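Local atomic coordinates of metal-bound toxin (Helicobacter pylori, PDB entry 4NRN), a protein that is assigned to the YafQ branch of the RelE toxins, binds two zinc ions and probably cuts RNA as part of a toxin-antitoxin system. Residues H47-K50 against D55-E58; C59-K62 against L66-Y69; D11-I16 against L80-S85; A35-L40 against I71-N76. All coordinates share one frame; numbering follows the deposited sequence.

Contact 1: H47-K50 against D55-E58; sequences HPLK and DFRE. With ZN (zinc ion), chain C.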
loop_
_atom_site.group_PDB
_atom_site.type_symbol
_atom_site.label_atom_id
_atom_site.label_comp_id
_atom_site.label_asym_id
_atom_site.label_seq_id
_atom_site.Cartn_x
_atom_site.Cartn_y
_atom_site.Cartn_z
ATOM N N HIS A 47 6.502 -3.404 7.152
ATOM C CA HIS A 47 7.547 -2.743 7.902
ATOM C C HIS A 47 7.735 -1.338 7.350
ATOM O O HIS A 47 7.275 -1.028 6.257
ATOM C CB HIS A 47 8.853 -3.537 7.803
ATOM C CG HIS A 47 9.301 -3.755 6.398
ATOM N ND1 HIS A 47 10.046 -2.828 5.703
ATOM C CD2 HIS A 47 9.065 -4.771 5.535
ATOM C CE1 HIS A 47 10.274 -3.276 4.481
ATOM N NE2 HIS A 47 9.683 -4.451 4.354
ATOM N N PRO A 48 8.404 -0.474 8.118
ATOM C CA PRO A 48 8.736 0.850 7.596
ATOM C C PRO A 48 9.664 0.754 6.394
ATOM O O PRO A 48 10.409 -0.226 6.251
ATOM C CB PRO A 48 9.472 1.509 8.769
ATOM C CG PRO A 48 8.933 0.831 9.974
ATOM C CD PRO A 48 8.701 -0.593 9.557
ATOM N N LEU A 49 9.604 1.759 5.527
ATOM C CA LEU A 49 10.573 1.881 4.450
ATOM C C LEU A 49 11.863 2.491 4.981
ATOM O O LEU A 49 11.899 3.677 5.318
ATOM C CB LEU A 49 10.024 2.763 3.332
ATOM C CG LEU A 49 9.362 2.042 2.164
ATOM C CD1 LEU A 49 9.037 3.033 1.061
ATOM C CD2 LEU A 49 10.285 0.945 1.656
ATOM N N LYS A 50 12.912 1.677 5.082
ATOM C CA LYS A 50 14.234 2.203 5.393
ATOM C C LYS A 50 14.701 2.953 4.157
ATOM O O LYS A 50 14.649 2.419 3.046
ATOM C CB LYS A 50 15.217 1.081 5.733
ATOM C CG LYS A 50 16.597 1.589 6.134
ATOM C CD LYS A 50 17.718 0.666 5.652
ATOM C CE LYS A 50 18.101 -0.388 6.685
ATOM N NZ LYS A 50 17.028 -1.390 6.957
ATOM N N ASP A 55 7.687 8.807 7.268
ATOM C CA ASP A 55 7.170 7.519 7.739
ATOM C C ASP A 55 6.412 6.696 6.689
ATOM O O ASP A 55 5.248 6.344 6.875
ATOM C CB ASP A 55 6.346 7.668 9.031
ATOM C CG ASP A 55 5.133 8.566 8.865
ATOM O OD1 ASP A 55 4.651 8.720 7.725
ATOM O OD2 ASP A 55 4.660 9.113 9.886
ATOM N N PHE A 56 7.096 6.382 5.593
ATOM C CA PHE A 56 6.598 5.437 4.606
ATOM C C PHE A 56 6.700 4.011 5.146
ATOM O O PHE A 56 7.689 3.651 5.780
ATOM C CB PHE A 56 7.394 5.534 3.301
ATOM C CG PHE A 56 6.997 6.683 2.423
ATOM C CD1 PHE A 56 5.785 7.331 2.602
ATOM C CD2 PHE A 56 7.821 7.093 1.391
ATOM C CE1 PHE A 56 5.415 8.380 1.787
ATOM C CE2 PHE A 56 7.453 8.141 0.565
ATOM C CZ PHE A 56 6.251 8.784 0.768
ATOM N N ARG A 57 5.673 3.207 4.885
ATOM C CA ARG A 57 5.705 1.783 5.203
ATOM C C ARG A 57 5.514 0.947 3.950
ATOM O O ARG A 57 5.101 1.450 2.898
ATOM C CB ARG A 57 4.657 1.409 6.255
ATOM C CG ARG A 57 4.860 2.079 7.598
ATOM C CD ARG A 57 3.918 1.501 8.640
ATOM N NE ARG A 57 4.281 0.141 9.019
ATOM C CZ ARG A 57 5.063 -0.164 10.052
ATOM N NH1 ARG A 57 5.582 0.796 10.814
ATOM N NH2 ARG A 57 5.344 -1.431 10.322
ATOM N N GLU A 58 5.806 -0.338 4.084
ATOM C CA GLU A 58 5.844 -1.239 2.957
ATOM C C GLU A 58 5.101 -2.512 3.324
ATOM O O GLU A 58 5.459 -3.198 4.282
ATOM C CB GLU A 58 7.303 -1.551 2.629
ATOM C CG GLU A 58 7.546 -2.093 1.250
ATOM C CD GLU A 58 9.021 -2.321 1.005
ATOM O OE1 GLU A 58 9.629 -1.543 0.238
ATOM O OE2 GLU A 58 9.583 -3.268 1.595
HETATM ZN ZN ZN C . 9.507 -5.530 2.384
#
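The carbonyl oxygen of F56 accepts one hydrogen bond from 47-50, L49 N to F56 O at 2.7 Å, and is also approached by P48 CA in a softer CA-H...O contact. Two further backbone bonds join H47 to E58 in both directions, E58 N reaching H47 O at 2.7 Å. H47 and E58 thus form an antiparallel hydrogen-bonded pair, and their side chains leave the same face of the sheet.

There the two side chains run alongside each other, the imidazole and carboxylate planes 81° apart, and both end on one zinc ion. E58 CG lies anti to its backbone N (chi1 -161°) and the chain beyond is extended, which carries OE2 to the metal at 2.4 Å. H47 binds the same ion through NE2, while E58 CB rests over one imidazole face, 4.2 Å from the ring centroid. At the other ring nitrogen, H47 ND1 donates to P48 O at 2.7 Å.

Proline suits position 48, since its nitrogen owes the ladder no bond. The puckered pyrrolidine ring lies alongside the flat R57 guanidinium: the R57 chain bends at chi3 and lays one guanidinium face over P48 CD, and the guanidinium makes its salt bridge with D46. L49 contributes an apolar contact, its CD1 3.7 Å from F56 CB.

H60 completes this zinc site, and E58 also joins H86 at a second zinc. The proton on H47 ND1 leaves NE2 a lone pair for the metal, so the P48 carbonyl can act as a second-shell group, holding the ring's rotation, and may strengthen its donation.

Contact 2: C59-K62 against L66-Y69; sequences CHLK and LLVY. With ZN (zinc ion), chain C.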
loop_
_atom_site.group_PDB
_atom_site.type_symbol
_atom_site.label_atom_id
_atom_site.label_comp_id
_atom_site.label_asym_id
_atom_site.label_seq_id
_atom_site.Cartn_x
_atom_site.Cartn_y
_atom_site.Cartn_z
ATOM N N CYS A 59 4.058 -2.817 2.563
ATOM C CA CYS A 59 3.265 -4.010 2.798
ATOM C C CYS A 59 3.428 -4.969 1.634
ATOM O O CYS A 59 3.375 -4.565 0.474
ATOM C CB CYS A 59 1.778 -3.663 2.973
ATOM S SG CYS A 59 0.856 -5.074 3.549
ATOM N N HIS A 60 3.635 -6.239 1.953
ATOM C CA HIS A 60 3.791 -7.262 0.936
ATOM C C HIS A 60 2.442 -7.901 0.600
ATOM O O HIS A 60 1.991 -8.799 1.303
ATOM C CB HIS A 60 4.799 -8.307 1.414
ATOM C CG HIS A 60 6.213 -7.817 1.407
ATOM N ND1 HIS A 60 7.166 -8.300 0.532
ATOM C CD2 HIS A 60 6.837 -6.872 2.149
ATOM C CE1 HIS A 60 8.312 -7.681 0.743
ATOM N NE2 HIS A 60 8.139 -6.808 1.720
ATOM N N LEU A 61 1.793 -7.415 -0.460
ATOM C CA LEU A 61 0.533 -7.985 -0.935
ATOM C C LEU A 61 0.805 -9.360 -1.537
ATOM O O LEU A 61 -0.013 -10.287 -1.459
ATOM C CB LEU A 61 -0.115 -7.064 -1.971
ATOM C CG LEU A 61 -1.076 -5.999 -1.437
ATOM C CD1 LEU A 61 -0.384 -5.168 -0.387
ATOM C CD2 LEU A 61 -1.621 -5.127 -2.566
ATOM N N LYS A 62 1.969 -9.455 -2.161
ATOM C CA LYS A 62 2.562 -10.712 -2.567
ATOM C C LYS A 62 4.052 -10.509 -2.307
ATOM O O LYS A 62 4.516 -9.373 -2.282
ATOM C CB LYS A 62 2.284 -10.980 -4.047
ATOM C CG LYS A 62 0.795 -11.074 -4.398
ATOM C CD LYS A 62 0.579 -11.295 -5.891
ATOM C CE LYS A 62 -0.870 -11.045 -6.292
ATOM N NZ LYS A 62 -1.073 -11.083 -7.774
ATOM N N LEU A 66 4.401 -4.886 -3.766
ATOM C CA LEU A 66 4.455 -4.008 -2.602
ATOM C C LEU A 66 3.424 -2.877 -2.638
ATOM O O LEU A 66 3.199 -2.243 -3.673
ATOM C CB LEU A 66 5.867 -3.420 -2.478
ATOM C CG LEU A 66 6.989 -4.440 -2.715
ATOM C CD1 LEU A 66 8.374 -3.783 -2.710
ATOM C CD2 LEU A 66 6.902 -5.585 -1.695
ATOM N N LEU A 67 2.790 -2.644 -1.494
ATOM C CA LEU A 67 1.946 -1.476 -1.292
ATOM C C LEU A 67 2.741 -0.523 -0.419
ATOM O O LEU A 67 2.934 -0.790 0.772
ATOM C CB LEU A 67 0.672 -1.871 -0.545
ATOM C CG LEU A 67 -0.557 -0.951 -0.484
ATOM C CD1 LEU A 67 -1.387 -1.310 0.749
ATOM C CD2 LEU A 67 -0.226 0.531 -0.489
ATOM N N VAL A 68 3.221 0.570 -1.001
ATOM C CA VAL A 68 3.908 1.579 -0.208
ATOM C C VAL A 68 2.886 2.614 0.226
ATOM O O VAL A 68 2.189 3.202 -0.603
ATOM C CB VAL A 68 5.072 2.226 -0.971
ATOM C CG1 VAL A 68 5.733 3.294 -0.115
ATOM C CG2 VAL A 68 6.088 1.159 -1.369
ATOM N N TYR A 69 2.770 2.807 1.536
ATOM C CA TYR A 69 1.729 3.674 2.066
ATOM C C TYR A 69 2.266 4.515 3.188
ATOM O O TYR A 69 3.341 4.255 3.728
ATOM C CB TYR A 69 0.535 2.862 2.578
ATOM C CG TYR A 69 0.849 2.010 3.790
ATOM C CD1 TYR A 69 0.686 2.506 5.078
ATOM C CD2 TYR A 69 1.323 0.706 3.639
ATOM C CE1 TYR A 69 0.975 1.723 6.178
ATOM C CE2 TYR A 69 1.619 -0.080 4.734
ATOM C CZ TYR A 69 1.440 0.432 6.003
ATOM O OH TYR A 69 1.736 -0.357 7.095
HETATM ZN ZN ZN C . 9.507 -5.530 2.384
#
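The imidazole of H60 carries a methyl of L66 on one face: CD2 sits 3.6 Å from the ring centroid and only 16° off the normal, a CH-pi contact displaced toward the ND1-CE1 rim. Y69 offers its edge instead, its CE2 meeting C59 CB at 4.0 Å near the ring plane. H60 and L66 are a non-hydrogen-bonded pair whose side chains run alongside each other, and L66 CG beside its own backbone N (chi1 -43°) helps bring the methyl over the ring. Histidine fits here because its NE2 binds zinc at 2.0 Å while ND1 is hydrogen-bonded to P63 O, which fixes the rotation of the ring.

One residue earlier, C59 and L67 exchange two backbone hydrogen bonds; L67 N to C59 O measures 2.8 Å. Their small and branched side chains share the face away from the metal. L61, at a corner of the chain, forms a classic beta bulge together with K62 and presses its CD1 tightly on L67 CB at 3.5 Å.

This hairpin pairs the central strand 65-72 with its neighbour 56-60. C59, L67 and Y69 pack under helix 24-35, on V30 and L34, while L67 also touches L80 and L83 of strand 77-84. On that helix side the Y69 hydroxyl is hydrogen-bonded to D46 of strand 46-48. On the other face L66 meets H86 of helix 86-89.

Contact 3: D11-I16 against L80-S85; sequences DKDLKI and LVRLGS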
loop_
_atom_site.group_PDB
_atom_site.type_symbol
_atom_site.label_atom_id
_atom_site.label_comp_id
_atom_site.label_asym_id
_atom_site.label_seq_id
_atom_site.Cartn_x
_atom_site.Cartn_y
_atom_site.Cartn_z
ATOM N N ASP A 11 -2.343 5.464 -8.716
ATOM C CA ASP A 11 -3.468 5.230 -9.613
ATOM C C ASP A 11 -2.989 4.588 -10.921
ATOM O O ASP A 11 -3.591 3.631 -11.411
ATOM C CB ASP A 11 -4.245 6.532 -9.861
ATOM C CG ASP A 11 -4.937 7.053 -8.600
ATOM O OD1 ASP A 11 -5.223 6.244 -7.691
ATOM O OD2 ASP A 11 -5.197 8.272 -8.518
ATOM N N LYS A 12 -1.891 5.091 -11.473
ATOM C CA LYS A 12 -1.349 4.490 -12.683
ATOM C C LYS A 12 -0.883 3.052 -12.436
ATOM O O LYS A 12 -1.171 2.165 -13.238
ATOM C CB LYS A 12 -0.239 5.348 -13.288
ATOM C CG LYS A 12 -0.732 6.693 -13.806
ATOM C CD LYS A 12 0.418 7.619 -14.161
ATOM C CE LYS A 12 -0.080 8.974 -14.657
ATOM N NZ LYS A 12 -0.530 9.859 -13.547
ATOM N N ASP A 13 -0.177 2.825 -11.329
ATOM C CA ASP A 13 0.293 1.481 -10.959
ATOM C C ASP A 13 -0.845 0.459 -10.974
ATOM O O ASP A 13 -0.704 -0.649 -11.493
ATOM C CB ASP A 13 0.914 1.489 -9.556
ATOM C CG ASP A 13 2.244 2.199 -9.505
ATOM O OD1 ASP A 13 2.800 2.522 -10.583
ATOM O OD2 ASP A 13 2.744 2.429 -8.378
ATOM N N LEU A 14 -1.968 0.840 -10.377
ATOM C CA LEU A 14 -3.101 -0.053 -10.227
ATOM C C LEU A 14 -3.786 -0.317 -11.564
ATOM O O LEU A 14 -4.021 -1.475 -11.924
ATOM C CB LEU A 14 -4.093 0.532 -9.227
ATOM C CG LEU A 14 -5.255 -0.368 -8.816
ATOM C CD1 LEU A 14 -4.757 -1.641 -8.138
ATOM C CD2 LEU A 14 -6.201 0.401 -7.908
ATOM N N LYS A 15 -4.103 0.761 -12.286
ATOM C CA LYS A 15 -4.686 0.686 -13.630
ATOM C C LYS A 15 -3.946 -0.350 -14.469
ATOM O O LYS A 15 -4.550 -1.256 -15.052
ATOM C CB LYS A 15 -4.598 2.057 -14.303
ATOM C CG LYS A 15 -5.452 2.220 -15.536
ATOM C CD LYS A 15 -6.905 2.533 -15.175
ATOM C CE LYS A 15 -7.789 2.635 -16.425
ATOM N NZ LYS A 15 -9.240 2.787 -16.101
ATOM N N ILE A 16 -2.626 -0.197 -14.506
ATOM C CA ILE A 16 -1.723 -1.130 -15.165
ATOM C C ILE A 16 -1.853 -2.558 -14.610
ATOM O O ILE A 16 -1.995 -3.518 -15.374
ATOM C CB ILE A 16 -0.263 -0.621 -15.031
ATOM C CG1 ILE A 16 -0.075 0.653 -15.864
ATOM C CG2 ILE A 16 0.738 -1.684 -15.443
ATOM C CD1 ILE A 16 1.087 1.546 -15.422
ATOM N N LEU A 80 -2.057 6.064 -0.037
ATOM C CA LEU A 80 -1.502 4.997 -0.880
ATOM C C LEU A 80 -0.558 5.569 -1.946
ATOM O O LEU A 80 -0.982 6.287 -2.855
ATOM C CB LEU A 80 -2.611 4.123 -1.494
ATOM C CG LEU A 80 -3.721 3.670 -0.530
ATOM C CD1 LEU A 80 -4.779 2.819 -1.230
ATOM C CD2 LEU A 80 -3.157 2.936 0.670
ATOM N N VAL A 81 0.725 5.226 -1.821
ATOM C CA VAL A 81 1.792 5.905 -2.560
ATOM C C VAL A 81 2.231 5.197 -3.850
ATOM O O VAL A 81 2.286 5.817 -4.909
ATOM C CB VAL A 81 3.030 6.201 -1.649
ATOM C CG1 VAL A 81 4.049 7.042 -2.388
ATOM C CG2 VAL A 81 2.601 6.910 -0.385
ATOM N N ARG A 82 2.561 3.913 -3.767
ATOM C CA ARG A 82 2.927 3.153 -4.961
ATOM C C ARG A 82 2.518 1.696 -4.799
ATOM O O ARG A 82 2.352 1.210 -3.684
ATOM C CB ARG A 82 4.431 3.246 -5.243
ATOM C CG ARG A 82 5.005 4.667 -5.429
ATOM C CD ARG A 82 4.666 5.284 -6.785
ATOM N NE ARG A 82 4.754 4.316 -7.879
ATOM C CZ ARG A 82 5.872 4.026 -8.535
ATOM N NH1 ARG A 82 7.004 4.631 -8.210
ATOM N NH2 ARG A 82 5.860 3.129 -9.512
ATOM N N LEU A 83 2.342 1.006 -5.921
ATOM C CA LEU A 83 1.928 -0.393 -5.925
ATOM C C LEU A 83 2.650 -1.079 -7.070
ATOM O O LEU A 83 2.376 -0.791 -8.233
ATOM C CB LEU A 83 0.421 -0.503 -6.147
ATOM C CG LEU A 83 -0.173 -1.898 -6.003
ATOM C CD1 LEU A 83 -0.168 -2.286 -4.536
ATOM C CD2 LEU A 83 -1.586 -1.938 -6.567
ATOM N N GLY A 84 3.573 -1.975 -6.746
ATOM C CA GLY A 84 4.398 -2.601 -7.763
ATOM C C GLY A 84 5.507 -3.451 -7.185
ATOM O O GLY A 84 5.566 -3.667 -5.979
ATOM N N SER A 85 6.390 -3.945 -8.047
ATOM C CA SER A 85 7.508 -4.763 -7.589
ATOM C C SER A 85 8.635 -3.891 -7.047
ATOM O O SER A 85 8.631 -2.671 -7.225
ATOM C CB SER A 85 8.031 -5.644 -8.722
ATOM O OG SER A 85 8.722 -4.860 -9.680
#
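D13 loses more surface to this contact than any other residue, followed by L83, and R82 supplies the charge that D13 answers. The aspartate points from helix 11-16 toward strand 80-84, whose axis passes 7.1 Å from that of the helix at 32°. With CG beside the backbone N (chi1 -71°), the carboxylate reaches the strand and divides its work between a side chain and a peptide.

R82 grips it side-on. R82 NE donates to D13 OD2 at 2.8 Å, meeting the syn side of that oxygen close to the guanidinium plane, and R82 NH2 reaches D13 OD1 at a longer 3.3 Å. The two planes stand 44° apart, so the fork is twisted rather than coplanar. The arginine chain bends at chi2 and chi3, which brings its NE and NH2 edge round to the carboxylate. In the strand, V81 and R82 form a classic beta bulge opposite V68.

The other bond is to the backbone of L83, whose N lies 2.9 Å from D13 OD2 on the anti side, in a nearly straight bond. The L83 side chain turns toward the helix as well, and its CD2 touches L14 CD1 at 3.6 Å, beside F10 and L17 of the same helix. Leucine suits this buried spot, while L14 continues the greasy surface to L24 and L27 of helix 24-35.

OD2 thus receives two strong donors, one charged and one peptide, an arrangement that would be expected to favour the ionised aspartate and that ties the helix to the strand through both a side chain and the backbone.

Contact 4: A35-L40 against I71-N76; sequences ATEQPL and IKKQEN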
loop_
_atom_site.group_PDB
_atom_site.type_symbol
_atom_site.label_atom_id
_atom_site.label_comp_id
_atom_site.label_asym_id
_atom_site.label_seq_id
_atom_site.Cartn_x
_atom_site.Cartn_y
_atom_site.Cartn_z
ATOM N N ALA A 35 -6.446 0.880 7.184
ATOM C CA ALA A 35 -7.248 2.070 7.489
ATOM C C ALA A 35 -8.061 2.002 8.799
ATOM O O ALA A 35 -8.347 3.033 9.398
ATOM C CB ALA A 35 -8.161 2.427 6.297
ATOM N N THR A 36 -8.442 0.806 9.235
ATOM C CA THR A 36 -9.082 0.655 10.541
ATOM C C THR A 36 -8.031 0.236 11.572
ATOM O O THR A 36 -8.357 -0.216 12.673
ATOM C CB THR A 36 -10.258 -0.367 10.521
ATOM O OG1 THR A 36 -9.789 -1.654 10.099
ATOM C CG2 THR A 36 -11.374 0.092 9.586
ATOM N N GLU A 37 -6.766 0.382 11.174
ATOM C CA GLU A 37 -5.596 0.179 12.038
ATOM C C GLU A 37 -5.557 -1.159 12.790
ATOM O O GLU A 37 -5.199 -1.198 13.969
ATOM C CB GLU A 37 -5.433 1.357 13.007
ATOM C CG GLU A 37 -5.456 2.707 12.305
ATOM C CD GLU A 37 -5.528 3.880 13.263
ATOM O OE1 GLU A 37 -6.584 4.545 13.339
ATOM O OE2 GLU A 37 -4.522 4.136 13.951
ATOM N N GLN A 38 -5.911 -2.246 12.101
ATOM C CA GLN A 38 -5.821 -3.588 12.669
ATOM C C GLN A 38 -4.594 -4.308 12.133
ATOM O O GLN A 38 -4.114 -3.976 11.053
ATOM C CB GLN A 38 -7.052 -4.398 12.302
ATOM C CG GLN A 38 -8.350 -3.644 12.374
ATOM C CD GLN A 38 -9.507 -4.523 11.970
ATOM O OE1 GLN A 38 -10.216 -4.234 11.010
ATOM N NE2 GLN A 38 -9.689 -5.622 12.688
ATOM N N PRO A 39 -4.089 -5.309 12.878
ATOM C CA PRO A 39 -2.910 -6.052 12.411
ATOM C C PRO A 39 -3.211 -6.865 11.149
ATOM O O PRO A 39 -4.316 -7.409 11.008
ATOM C CB PRO A 39 -2.597 -7.004 13.580
ATOM C CG PRO A 39 -3.364 -6.485 14.733
ATOM C CD PRO A 39 -4.570 -5.807 14.175
ATOM N N LEU A 40 -2.237 -6.946 10.246
ATOM C CA LEU A 40 -2.409 -7.697 9.007
ATOM C C LEU A 40 -2.229 -9.198 9.214
ATOM O O LEU A 40 -1.553 -9.637 10.143
ATOM C CB LEU A 40 -1.437 -7.211 7.924
ATOM C CG LEU A 40 -1.446 -5.741 7.495
ATOM C CD1 LEU A 40 -2.871 -5.224 7.326
ATOM C CD2 LEU A 40 -0.669 -4.894 8.492
ATOM N N ILE A 71 0.751 6.565 6.693
ATOM C CA ILE A 71 -0.338 7.011 7.543
ATOM C C ILE A 71 -0.044 8.419 8.010
ATOM O O ILE A 71 1.022 8.680 8.575
ATOM C CB ILE A 71 -0.560 6.104 8.773
ATOM C CG1 ILE A 71 -1.074 4.724 8.354
ATOM C CG2 ILE A 71 -1.553 6.749 9.732
ATOM C CD1 ILE A 71 -1.650 3.923 9.513
ATOM N N LYS A 72 -0.980 9.326 7.746
ATOM C CA LYS A 72 -0.899 10.706 8.215
ATOM C C LYS A 72 -1.922 10.916 9.326
ATOM O O LYS A 72 -3.002 11.452 9.082
ATOM C CB LYS A 72 -1.199 11.671 7.067
ATOM C CG LYS A 72 -0.323 11.490 5.840
ATOM C CD LYS A 72 0.915 12.358 5.922
ATOM C CE LYS A 72 0.586 13.806 5.601
ATOM N NZ LYS A 72 1.691 14.722 5.994
ATOM N N LYS A 73 -1.583 10.486 10.539
ATOM C CA LYS A 73 -2.516 10.506 11.667
ATOM C C LYS A 73 -3.053 11.898 11.989
ATOM O O LYS A 73 -4.159 12.041 12.513
ATOM C CB LYS A 73 -1.860 9.902 12.908
ATOM C CG LYS A 73 -1.702 8.381 12.858
ATOM C CD LYS A 73 -3.053 7.676 12.769
ATOM C CE LYS A 73 -2.994 6.266 13.340
ATOM N NZ LYS A 73 -2.957 6.229 14.829
ATOM N N GLN A 74 -2.263 12.914 11.665
ATOM C CA GLN A 74 -2.612 14.304 11.928
ATOM C C GLN A 74 -3.815 14.741 11.093
ATOM O O GLN A 74 -4.579 15.616 11.492
ATOM C CB GLN A 74 -1.398 15.171 11.624
ATOM C CG GLN A 74 -0.132 14.331 11.551
ATOM C CD GLN A 74 1.057 14.985 12.209
ATOM O OE1 GLN A 74 1.375 16.141 11.938
ATOM N NE2 GLN A 74 1.732 14.244 13.079
ATOM N N GLU A 75 -3.985 14.114 9.936
ATOM C CA GLU A 75 -5.129 14.393 9.077
ATOM C C GLU A 75 -6.126 13.229 9.080
ATOM O O GLU A 75 -7.170 13.299 8.431
ATOM C CB GLU A 75 -4.658 14.681 7.648
ATOM C CG GLU A 75 -3.664 15.826 7.544
ATOM C CD GLU A 75 -2.601 15.576 6.493
ATOM O OE1 GLU A 75 -1.405 15.712 6.823
ATOM O OE2 GLU A 75 -2.954 15.231 5.344
ATOM N N ASN A 76 -5.800 12.168 9.817
ATOM C CA ASN A 76 -6.622 10.961 9.850
ATOM C C ASN A 76 -6.632 10.284 8.482
ATOM O O ASN A 76 -7.677 9.879 7.983
ATOM C CB ASN A 76 -8.052 11.303 10.295
ATOM C CG ASN A 76 -8.930 10.073 10.463
ATOM O OD1 ASN A 76 -8.517 9.079 11.056
ATOM N ND2 ASN A 76 -10.155 10.138 9.938
#
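The ionic contact comes first: E37 and K73 reach for each other from opposite directions, and E37 OE2 stands 2.8 Å from K73 NZ in a salt bridge. The placing of OE2 is uncertain, because the model sets it too near the lysine chain, so the pairing and its length are both doubtful. E37 is extended beyond CG, whereas K73 has to kink at chi2 and chi4 to bring its ammonium group across. Long, flexible, charged side chains suit such an exposed meeting place. K72 and E75 form another ion pair within the turn itself, but it is long, and E75 is poorly ordered.

Hydrogen bonds do not cross between the segments; they shape each one separately. On one side, helix 24-35 ends in a Schellman motif, with Q38 N bonded to N33 O and E37 N to L34 O. E37 is its C-prime residue and takes a positive phi of 52°, which swings the chain away from the helix. T36 OG1 has Q38 OE1, at 2.8 Å, and G32 O both within hydrogen-bonding reach and can donate to one at a time. On the other side, E75 N bonds to K72 O at 3.0 Å, and a weak bond runs from N76 N to K73 O, closing the tight turn.

Apolar burial between the segments is slight; I71, its CB toward 35-40, also packs on L2 and L78.

The contact therefore joins the C-terminal end of helix 24-35 to the turn between strands 65-72 and 77-84. A35 and N76 make backbone bonds with L2 and T3, so the N-terminal residues run close to both partners.

From the N terminus, the first segment met is 11-16 of contact 3, whose partner 80-85 comes near the end of the chain, so this contact spans all the others. Inside that long loop, contact 4 opens at 35-40, just after helix 24-35, and closes at 71-76. Within it lie two successive short hairpins, contact 1 and then contact 2, which share strand 56-60 and touch the same zinc ion. No two loops cross. Contacts 1 and 2 join adjacent strand pairs of one sheet, contact 3 ties helix 8-19 to strand 77-84, and contact 4 links helix 24-35 to the far turn, on the opposite side of the chain's centre from contact 3.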